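Local coordinates for protein-arginine-phosphatase (Bacillus subtilis subsp. subtilis, PDB 4KK3) that removes phosphate from phosphoarginine residues of many proteins, counteracting the arginine kinase McsB, with almost no activity against phosphoserine, phosphothreonine or phosphotyrosine peptides, at residues R35-A47 / L62-M74. Sequence-based numbering, arbitrary orientation.
Sequences RSAGVFASPNGKA and LNHVSSPLTEELM
Ala-37 puts its methyl group against the side chains of Leu-69 and Leu-73, with Leu-69 CD1 3.9 Å from Ala-37 CB. With CG anti to the backbone N (chi1 -173°) and chi2 at 65°, Leu-69 turns CD1 to that methyl, and it also packs on Ile-91 of helix 85-94 and Ile-4 of the neighbouring strand 2-7. The seam thus joins edge strand 33-38 of the parallel sheet to the start of helix 71-76, where Thr-70 OG1 is the N-cap acceptor for Leu-73 N.

Smaller apolar touches follow the loops. The Pro-43 and Pro-68 rings cross at about a right angle, CG of the first 3.7 Å from CD of the second, while Ala-47 CB rests on Leu-62 CD2 at 3.8 Å.

Backbone bonds close the middle. Gly-38 N donates to Ser-67 O and Gly-38 O accepts from Leu-69 N, each at 3.0 Å, so Gly-38 pairs with the two residues flanking Pro-68 in a single beta bridge. Farther along, Ser-66 N donates to Gly-45 O at 2.8 Å.

At the polar edge, Arg-35 bends at chi3 (32°) to bring NE within 3.7 Å of Leu-73 CD2; this nitrogen is buried without a polar partner. Ser-36 OG lies 3.5 Å from His-64 CE1, but its bonds go outside the two segments.

Both segments converge on Asn-10 of the substrate-binding loop, which takes His-64 NE2 and Ser-66 OG on its O, Ser-67 N on OD1, and gives ND2 to Ser-36 OG, itself also bonded to Glu-18. Ser-66 touches Thr-11 as well, a residue important for substrate discrimination, and such second-shell bonding is consistent with holding the phosphate-binding loop in shape.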
# COMPACT_ATOMS: atom_id res chain seq x y z
N ARG A 35 0.36 7.60 -1.58
CA ARG A 35 1.37 7.61 -0.54
C ARG A 35 1.37 6.27 0.20
O ARG A 35 0.53 5.41 -0.05
CB ARG A 35 1.07 8.70 0.49
CG ARG A 35 1.23 10.12 0.00
CD ARG A 35 1.23 11.07 1.20
NE ARG A 35 1.83 10.43 2.36
CZ ARG A 35 3.13 10.33 2.58
NH1 ARG A 35 4.00 10.84 1.71
NH2 ARG A 35 3.58 9.72 3.67
N SER A 36 2.34 6.10 1.10
CA SER A 36 2.36 4.94 1.98
C SER A 36 2.86 5.34 3.36
O SER A 36 3.56 6.35 3.51
CB SER A 36 3.24 3.82 1.42
OG SER A 36 4.58 4.25 1.35
N ALA A 37 2.48 4.57 4.37
CA ALA A 37 2.97 4.78 5.73
C ALA A 37 2.87 3.48 6.55
O ALA A 37 2.32 2.49 6.08
CB ALA A 37 2.18 5.91 6.42
N GLY A 38 3.45 3.47 7.74
CA GLY A 38 3.47 2.25 8.53
C GLY A 38 2.94 2.49 9.94
O GLY A 38 3.16 3.57 10.51
N VAL A 39 2.25 1.51 10.49
CA VAL A 39 1.74 1.67 11.86
C VAL A 39 2.84 1.57 12.92
O VAL A 39 2.69 2.11 14.02
CB VAL A 39 0.60 0.68 12.17
CG1 VAL A 39 -0.57 0.97 11.28
CG2 VAL A 39 1.04 -0.76 11.97
N PHE A 40 3.94 0.89 12.60
CA PHE A 40 5.08 0.84 13.52
C PHE A 40 6.36 1.16 12.77
O PHE A 40 7.34 0.41 12.83
CB PHE A 40 5.17 -0.52 14.23
CG PHE A 40 4.02 -0.79 15.16
CD1 PHE A 40 3.78 0.06 16.23
CD2 PHE A 40 3.18 -1.87 14.97
CE1 PHE A 40 2.72 -0.17 17.09
CE2 PHE A 40 2.11 -2.11 15.82
CZ PHE A 40 1.88 -1.26 16.88
N ALA A 41 6.34 2.27 12.05
CA ALA A 41 7.45 2.65 11.18
C ALA A 41 8.35 3.66 11.87
O ALA A 41 7.91 4.39 12.75
CB ALA A 41 6.90 3.24 9.90
N SER A 42 9.62 3.69 11.47
CA SER A 42 10.51 4.78 11.84
C SER A 42 10.53 5.74 10.66
O SER A 42 10.21 5.35 9.55
CB SER A 42 11.92 4.26 12.11
OG SER A 42 11.89 3.09 12.91
N PRO A 43 10.87 7.01 10.90
CA PRO A 43 11.18 7.84 9.73
C PRO A 43 12.64 7.66 9.32
O PRO A 43 13.41 7.08 10.07
CB PRO A 43 10.92 9.27 10.22
CG PRO A 43 10.10 9.12 11.48
CD PRO A 43 10.56 7.83 12.09
N ASN A 44 12.99 8.14 8.12
CA ASN A 44 14.33 7.97 7.53
C ASN A 44 14.71 6.55 7.12
O ASN A 44 15.75 6.33 6.51
CB ASN A 44 15.44 8.60 8.38
CG ASN A 44 16.69 8.90 7.57
OD1 ASN A 44 16.64 8.98 6.34
ND2 ASN A 44 17.81 9.07 8.25
N GLY A 45 13.86 5.57 7.44
CA GLY A 45 14.10 4.20 7.03
C GLY A 45 14.10 4.10 5.52
O GLY A 45 13.74 5.05 4.83
N LYS A 46 14.53 2.96 4.99
CA LYS A 46 14.47 2.75 3.55
C LYS A 46 13.70 1.48 3.25
O LYS A 46 13.53 0.63 4.13
CB LYS A 46 15.87 2.63 2.94
CG LYS A 46 16.65 3.93 2.82
CD LYS A 46 17.95 3.68 2.05
CE LYS A 46 18.87 4.89 2.07
NZ LYS A 46 20.15 4.63 1.33
N ALA A 47 13.27 1.33 2.00
CA ALA A 47 12.72 0.06 1.56
C ALA A 47 13.82 -0.97 1.74
O ALA A 47 14.99 -0.62 1.66
CB ALA A 47 12.30 0.15 0.10
N LEU A 62 12.38 1.80 -6.56
CA LEU A 62 11.76 1.94 -5.25
C LEU A 62 12.70 2.71 -4.34
O LEU A 62 13.46 2.12 -3.55
CB LEU A 62 11.42 0.56 -4.68
CG LEU A 62 10.74 0.52 -3.32
CD1 LEU A 62 9.50 1.42 -3.33
CD2 LEU A 62 10.40 -0.92 -2.97
N ASN A 63 12.69 4.03 -4.50
CA ASN A 63 13.54 4.93 -3.73
C ASN A 63 12.68 5.53 -2.64
O ASN A 63 11.97 6.52 -2.86
CB ASN A 63 14.12 6.03 -4.61
CG ASN A 63 15.16 6.88 -3.89
OD1 ASN A 63 15.35 6.75 -2.68
ND2 ASN A 63 15.83 7.76 -4.63
N HIS A 64 12.75 4.93 -1.47
CA HIS A 64 11.72 5.16 -0.49
C HIS A 64 12.28 5.43 0.89
O HIS A 64 13.24 4.79 1.31
CB HIS A 64 10.83 3.92 -0.42
CG HIS A 64 9.83 3.96 0.69
ND1 HIS A 64 8.69 4.73 0.63
CD2 HIS A 64 9.82 3.35 1.90
CE1 HIS A 64 8.01 4.58 1.76
NE2 HIS A 64 8.67 3.75 2.54
N VAL A 65 11.65 6.36 1.59
CA VAL A 65 12.01 6.63 2.97
C VAL A 65 10.77 6.38 3.83
O VAL A 65 9.70 6.89 3.53
CB VAL A 65 12.49 8.07 3.15
CG1 VAL A 65 12.57 8.42 4.60
CG2 VAL A 65 13.84 8.25 2.49
N SER A 66 10.94 5.57 4.88
CA SER A 66 9.82 5.18 5.75
C SER A 66 9.15 6.37 6.44
O SER A 66 9.79 7.35 6.82
CB SER A 66 10.30 4.17 6.80
OG SER A 66 10.81 3.00 6.20
N SER A 67 7.83 6.26 6.62
CA SER A 67 7.07 7.31 7.28
C SER A 67 6.05 6.69 8.23
O SER A 67 5.37 5.73 7.87
CB SER A 67 6.35 8.17 6.23
OG SER A 67 5.46 9.09 6.84
N PRO A 68 5.93 7.24 9.44
CA PRO A 68 4.88 6.74 10.34
C PRO A 68 3.54 7.28 9.90
O PRO A 68 3.45 8.38 9.36
CB PRO A 68 5.27 7.35 11.70
CG PRO A 68 6.00 8.60 11.35
CD PRO A 68 6.76 8.28 10.08
N LEU A 69 2.49 6.50 10.14
CA LEU A 69 1.16 6.99 9.89
C LEU A 69 0.84 8.03 10.97
O LEU A 69 1.20 7.85 12.13
CB LEU A 69 0.18 5.83 9.94
CG LEU A 69 -1.25 6.14 9.53
CD1 LEU A 69 -1.35 6.53 8.07
CD2 LEU A 69 -2.08 4.92 9.80
N THR A 70 0.19 9.12 10.58
CA THR A 70 -0.15 10.18 11.52
C THR A 70 -1.62 10.55 11.38
O THR A 70 -2.26 10.20 10.40
CB THR A 70 0.65 11.45 11.27
OG1 THR A 70 0.33 11.96 9.97
CG2 THR A 70 2.14 11.17 11.36
N GLU A 71 -2.13 11.28 12.37
CA GLU A 71 -3.51 11.75 12.35
C GLU A 71 -3.76 12.61 11.12
O GLU A 71 -4.80 12.49 10.47
CB GLU A 71 -3.84 12.52 13.63
CG GLU A 71 -5.18 13.23 13.62
CD GLU A 71 -6.36 12.27 13.70
OE1 GLU A 71 -6.18 11.15 14.21
OE2 GLU A 71 -7.47 12.66 13.27
N GLU A 72 -2.80 13.47 10.78
CA GLU A 72 -2.92 14.35 9.61
C GLU A 72 -3.11 13.56 8.31
O GLU A 72 -3.95 13.91 7.49
CB GLU A 72 -1.70 15.25 9.49
CG GLU A 72 -1.82 16.30 8.39
CD GLU A 72 -0.47 16.79 7.92
OE1 GLU A 72 0.21 16.04 7.18
OE2 GLU A 72 -0.08 17.92 8.28
N LEU A 73 -2.31 12.52 8.13
CA LEU A 73 -2.43 11.65 6.96
C LEU A 73 -3.79 10.94 6.94
O LEU A 73 -4.41 10.81 5.88
CB LEU A 73 -1.31 10.62 6.93
CG LEU A 73 0.12 11.12 6.73
CD1 LEU A 73 1.11 9.96 6.86
CD2 LEU A 73 0.26 11.80 5.37
N MSE A 74 -4.23 10.48 8.10
CA MSE A 74 -5.50 9.78 8.22
C MSE A 74 -6.68 10.68 7.89
O MSE A 74 -7.65 10.26 7.27
CB MSE A 74 -5.66 9.15 9.61
CG MSE A 74 -4.79 7.92 9.85
SE MSE A 74 -5.27 6.44 8.67
CE MSE A 74 -7.17 6.38 9.09